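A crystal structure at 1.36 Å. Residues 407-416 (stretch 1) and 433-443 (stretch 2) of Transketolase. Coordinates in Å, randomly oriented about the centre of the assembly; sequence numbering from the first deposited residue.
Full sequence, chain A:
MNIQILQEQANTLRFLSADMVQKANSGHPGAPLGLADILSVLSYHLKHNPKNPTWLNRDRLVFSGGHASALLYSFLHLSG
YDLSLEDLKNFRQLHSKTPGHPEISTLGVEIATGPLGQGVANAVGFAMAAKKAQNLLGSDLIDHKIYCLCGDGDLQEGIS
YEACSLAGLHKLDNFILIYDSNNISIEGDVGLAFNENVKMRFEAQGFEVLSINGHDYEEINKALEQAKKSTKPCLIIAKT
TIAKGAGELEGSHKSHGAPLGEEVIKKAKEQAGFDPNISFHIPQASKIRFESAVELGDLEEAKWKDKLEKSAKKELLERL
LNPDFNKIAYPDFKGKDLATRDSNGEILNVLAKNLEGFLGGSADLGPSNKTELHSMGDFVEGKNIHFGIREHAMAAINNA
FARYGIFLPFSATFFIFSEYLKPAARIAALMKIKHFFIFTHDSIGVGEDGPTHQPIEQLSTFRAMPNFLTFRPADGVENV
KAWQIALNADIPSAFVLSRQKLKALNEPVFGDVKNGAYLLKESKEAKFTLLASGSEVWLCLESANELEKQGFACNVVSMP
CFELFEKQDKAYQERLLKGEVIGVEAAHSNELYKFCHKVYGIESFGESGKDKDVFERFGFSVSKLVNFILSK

Stretch 1 407-416: FLPFSATFFI
Stretch 2, residues 433-443: IKHFFIFTHDS

Strands 408-414 and 436-440 of this transketolase lie side by side and run parallel, their axes 21° apart and 4.6 Å at closest approach. Phe410 pairs with Phe436, Ser411 with Phe437, Ala412 with Ile438, Thr413 with Phe439 and Phe414 with Thr440. Extended backbones (phi/psi -128/143 at Phe410, -114/113 at Ile438) let the hydrogen bonds alternate: Phe436 N to Pro409 O (3.1 Å), Ser411 N to Phe436 O (3.0 Å), Ile438 N to Ser411 O (2.8 Å), Thr413 N to Ile438 O (3.1 Å), Thr440 N to Thr413 O (3.2 Å) and Phe415 N to Thr440 O (2.8 Å). Pro409, lacking an amide hydrogen, contributes its carbonyl.

On one face sit Phe410, Ala412, Phe436 and Ile438. The small methyl of Ala412 leaves a shallow place where Ile438 (chi1 m, chi2 m) fits, with Ala412 CB 3.8 Å from Ile438 CB; the Phe410 ring (chi1 p) also meets Ile438, Phe410 CD1 to Ile438 CG1 being 4.0 Å.

The other face carries Ser411, Thr413, Phe437 and Phe439. Here Ser411 and His435 join their buried polar atoms: His435, chi1 t, places its ring so that NE2 donates to Ser411 OG at 2.7 Å. Ser411 (m) is compact enough to lie beside the Phe437 ring, its CB 4.3 Å from Phe437 CD1. The rings of Phe415 (t) and Phe439 (m) are slid apart, centroids 5.5 Å, and Phe415 CD1 packs 3.6 Å from Phe439 CB.

At the C-terminal end, Phe414 (m) brings CE1 over a face of the His441 ring, 3.4 Å from His441 ND1, which itself donates to Thr440 OG1 (2.8 Å). His441 adopts phi/psi 64/58. A water then joins Ile416 N (2.9 Å) to His441 O (2.7 Å). Together the stretches bury 846 Å².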

# COMPACT_ATOMS: atom_id res chain seq x y z
N PHE A 407 -9.67 22.25 8.89
CA PHE A 407 -8.37 21.67 9.24
C PHE A 407 -7.41 21.58 8.08
O PHE A 407 -7.81 21.44 6.91
CB PHE A 407 -8.53 20.27 9.84
CG PHE A 407 -9.34 20.23 11.11
CD1 PHE A 407 -8.90 20.87 12.24
CD2 PHE A 407 -10.56 19.60 11.14
CE1 PHE A 407 -9.64 20.84 13.41
CE2 PHE A 407 -11.33 19.57 12.30
CZ PHE A 407 -10.84 20.23 13.44
N LEU A 408 -6.13 21.68 8.43
CA LEU A 408 -4.97 21.55 7.54
C LEU A 408 -4.10 20.43 8.11
O LEU A 408 -3.27 20.71 9.01
CB LEU A 408 -4.21 22.87 7.51
CG LEU A 408 -4.98 24.01 6.85
CD1 LEU A 408 -4.41 25.36 7.27
CD2 LEU A 408 -4.96 23.87 5.36
N PRO A 409 -4.31 19.19 7.67
CA PRO A 409 -3.65 18.06 8.31
C PRO A 409 -2.36 17.65 7.64
O PRO A 409 -2.17 17.81 6.43
CB PRO A 409 -4.67 16.95 8.16
CG PRO A 409 -5.24 17.22 6.81
CD PRO A 409 -5.34 18.73 6.73
N PHE A 410 -1.47 17.05 8.44
CA PHE A 410 -0.29 16.36 7.91
C PHE A 410 -0.19 14.96 8.44
O PHE A 410 -0.55 14.65 9.57
CB PHE A 410 1.04 17.15 8.17
CG PHE A 410 1.49 17.19 9.60
CD1 PHE A 410 2.25 16.14 10.15
CD2 PHE A 410 1.13 18.24 10.41
CE1 PHE A 410 2.65 16.20 11.48
CE2 PHE A 410 1.53 18.29 11.74
CZ PHE A 410 2.29 17.27 12.26
N SER A 411 0.27 14.06 7.55
CA SER A 411 0.54 12.64 7.81
C SER A 411 2.01 12.39 7.68
O SER A 411 2.60 12.83 6.69
CB SER A 411 -0.17 11.75 6.77
OG SER A 411 -1.58 11.93 6.80
N ALA A 412 2.64 11.69 8.62
CA ALA A 412 4.08 11.47 8.61
C ALA A 412 4.46 10.03 8.79
O ALA A 412 3.90 9.32 9.64
CB ALA A 412 4.78 12.36 9.67
N THR A 413 5.47 9.61 8.04
CA THR A 413 6.13 8.32 8.23
C THR A 413 7.47 8.34 7.50
O THR A 413 7.85 9.37 6.89
CB THR A 413 5.23 7.14 7.76
OG1 THR A 413 5.87 5.89 8.06
CG2 THR A 413 4.90 7.20 6.25
N PHE A 414 8.20 7.26 7.57
CA PHE A 414 9.39 7.13 6.73
C PHE A 414 8.97 7.02 5.29
O PHE A 414 7.93 6.41 4.94
CB PHE A 414 10.15 5.84 7.05
CG PHE A 414 10.84 5.78 8.41
CD1 PHE A 414 11.33 6.91 9.04
CD2 PHE A 414 11.03 4.54 9.05
CE1 PHE A 414 11.97 6.82 10.27
CE2 PHE A 414 11.69 4.49 10.28
CZ PHE A 414 12.16 5.61 10.86
N PHE A 415 9.80 7.54 4.38
CA PHE A 415 9.47 7.50 2.96
C PHE A 415 9.27 6.07 2.47
O PHE A 415 8.42 5.82 1.61
CB PHE A 415 10.58 8.22 2.17
CG PHE A 415 10.26 8.56 0.73
CD1 PHE A 415 8.97 8.85 0.30
CD2 PHE A 415 11.30 8.66 -0.19
CE1 PHE A 415 8.74 9.23 -1.02
CE2 PHE A 415 11.06 9.05 -1.49
CZ PHE A 415 9.80 9.31 -1.89
N ILE A 416 10.01 5.08 2.99
CA ILE A 416 9.78 3.73 2.50
C ILE A 416 8.36 3.26 2.81
O ILE A 416 7.75 2.51 2.03
CB ILE A 416 10.82 2.76 3.10
CG1 ILE A 416 10.69 1.37 2.49
CG2 ILE A 416 10.74 2.68 4.61
CD1 ILE A 416 10.80 1.35 0.95
N ILE A 433 -7.25 17.84 -2.50
CA ILE A 433 -7.35 18.38 -1.15
C ILE A 433 -6.03 18.83 -0.60
O ILE A 433 -4.94 18.42 -1.05
CB ILE A 433 -7.98 17.41 -0.15
CG1 ILE A 433 -7.30 16.05 -0.17
CG2 ILE A 433 -9.47 17.24 -0.43
CD1 ILE A 433 -7.51 15.17 1.08
N LYS A 434 -6.07 19.73 0.38
CA LYS A 434 -4.89 20.25 1.05
C LYS A 434 -4.53 19.37 2.24
O LYS A 434 -5.02 19.53 3.35
CB LYS A 434 -5.08 21.72 1.41
CG LYS A 434 -5.41 22.59 0.25
CD LYS A 434 -4.55 22.37 -1.02
CE LYS A 434 -3.09 22.62 -0.80
NZ LYS A 434 -2.82 24.11 -0.47
N HIS A 435 -3.70 18.38 1.96
CA HIS A 435 -3.26 17.36 2.92
C HIS A 435 -1.78 17.19 2.62
O HIS A 435 -1.37 17.04 1.46
CB HIS A 435 -4.03 16.06 2.65
CG HIS A 435 -3.63 14.87 3.48
ND1 HIS A 435 -4.31 13.67 3.37
CD2 HIS A 435 -2.65 14.65 4.39
CE1 HIS A 435 -3.74 12.77 4.17
NE2 HIS A 435 -2.73 13.35 4.81
N PHE A 436 -0.95 17.34 3.66
CA PHE A 436 0.51 17.36 3.49
C PHE A 436 1.12 16.07 4.00
O PHE A 436 0.77 15.59 5.07
CB PHE A 436 1.08 18.58 4.23
CG PHE A 436 0.34 19.85 3.91
CD1 PHE A 436 0.46 20.43 2.68
CD2 PHE A 436 -0.54 20.40 4.80
CE1 PHE A 436 -0.25 21.53 2.35
CE2 PHE A 436 -1.26 21.54 4.45
CZ PHE A 436 -1.15 22.07 3.23
N PHE A 437 2.01 15.49 3.22
CA PHE A 437 2.64 14.21 3.52
C PHE A 437 4.09 14.43 3.83
O PHE A 437 4.82 15.04 3.03
CB PHE A 437 2.45 13.23 2.32
CG PHE A 437 1.01 12.82 2.08
CD1 PHE A 437 0.55 11.61 2.57
CD2 PHE A 437 0.14 13.65 1.42
CE1 PHE A 437 -0.79 11.25 2.38
CE2 PHE A 437 -1.19 13.28 1.25
CZ PHE A 437 -1.62 12.10 1.73
N ILE A 438 4.53 13.95 4.98
CA ILE A 438 5.87 14.22 5.51
C ILE A 438 6.59 12.88 5.49
O ILE A 438 6.22 11.97 6.24
CB ILE A 438 5.80 14.79 6.95
CG1 ILE A 438 4.85 15.99 7.10
CG2 ILE A 438 7.20 15.09 7.47
CD1 ILE A 438 5.03 17.06 6.16
N PHE A 439 7.62 12.76 4.66
CA PHE A 439 8.33 11.51 4.46
C PHE A 439 9.80 11.71 4.76
O PHE A 439 10.52 12.24 3.91
CB PHE A 439 8.16 11.01 3.03
CG PHE A 439 6.74 10.70 2.60
CD1 PHE A 439 5.86 10.01 3.41
CD2 PHE A 439 6.31 11.04 1.34
CE1 PHE A 439 4.58 9.69 2.96
CE2 PHE A 439 5.05 10.73 0.89
CZ PHE A 439 4.19 10.07 1.69
N THR A 440 10.28 11.23 5.89
CA THR A 440 11.67 11.38 6.25
C THR A 440 12.43 10.11 5.89
O THR A 440 11.86 9.12 5.38
CB THR A 440 11.87 11.74 7.73
OG1 THR A 440 11.62 10.60 8.56
CG2 THR A 440 10.96 12.89 8.14
N HIS A 441 13.73 10.12 6.07
CA HIS A 441 14.57 8.94 5.84
C HIS A 441 14.50 8.57 4.38
O HIS A 441 14.19 7.45 3.98
CB HIS A 441 14.17 7.82 6.78
CG HIS A 441 14.49 8.10 8.21
ND1 HIS A 441 13.97 9.18 8.90
CD2 HIS A 441 15.28 7.44 9.09
CE1 HIS A 441 14.44 9.17 10.13
NE2 HIS A 441 15.26 8.14 10.27
N ASP A 442 14.88 9.51 3.53
CA ASP A 442 14.54 9.43 2.09
C ASP A 442 15.42 8.60 1.20
O ASP A 442 15.10 8.49 0.03
CB ASP A 442 14.49 10.84 1.49
CG ASP A 442 15.85 11.50 1.34
OD1 ASP A 442 16.71 11.33 2.21
OD2 ASP A 442 16.01 12.29 0.37
N SER A 443 16.49 8.00 1.70
CA SER A 443 17.43 7.36 0.80
C SER A 443 18.28 6.33 1.51
O SER A 443 18.12 6.05 2.70
CB SER A 443 18.35 8.40 0.15
OG SER A 443 19.35 8.80 1.08
O HOH W 1 -7.24 21.05 4.23
O HOH W 2 12.44 5.44 4.53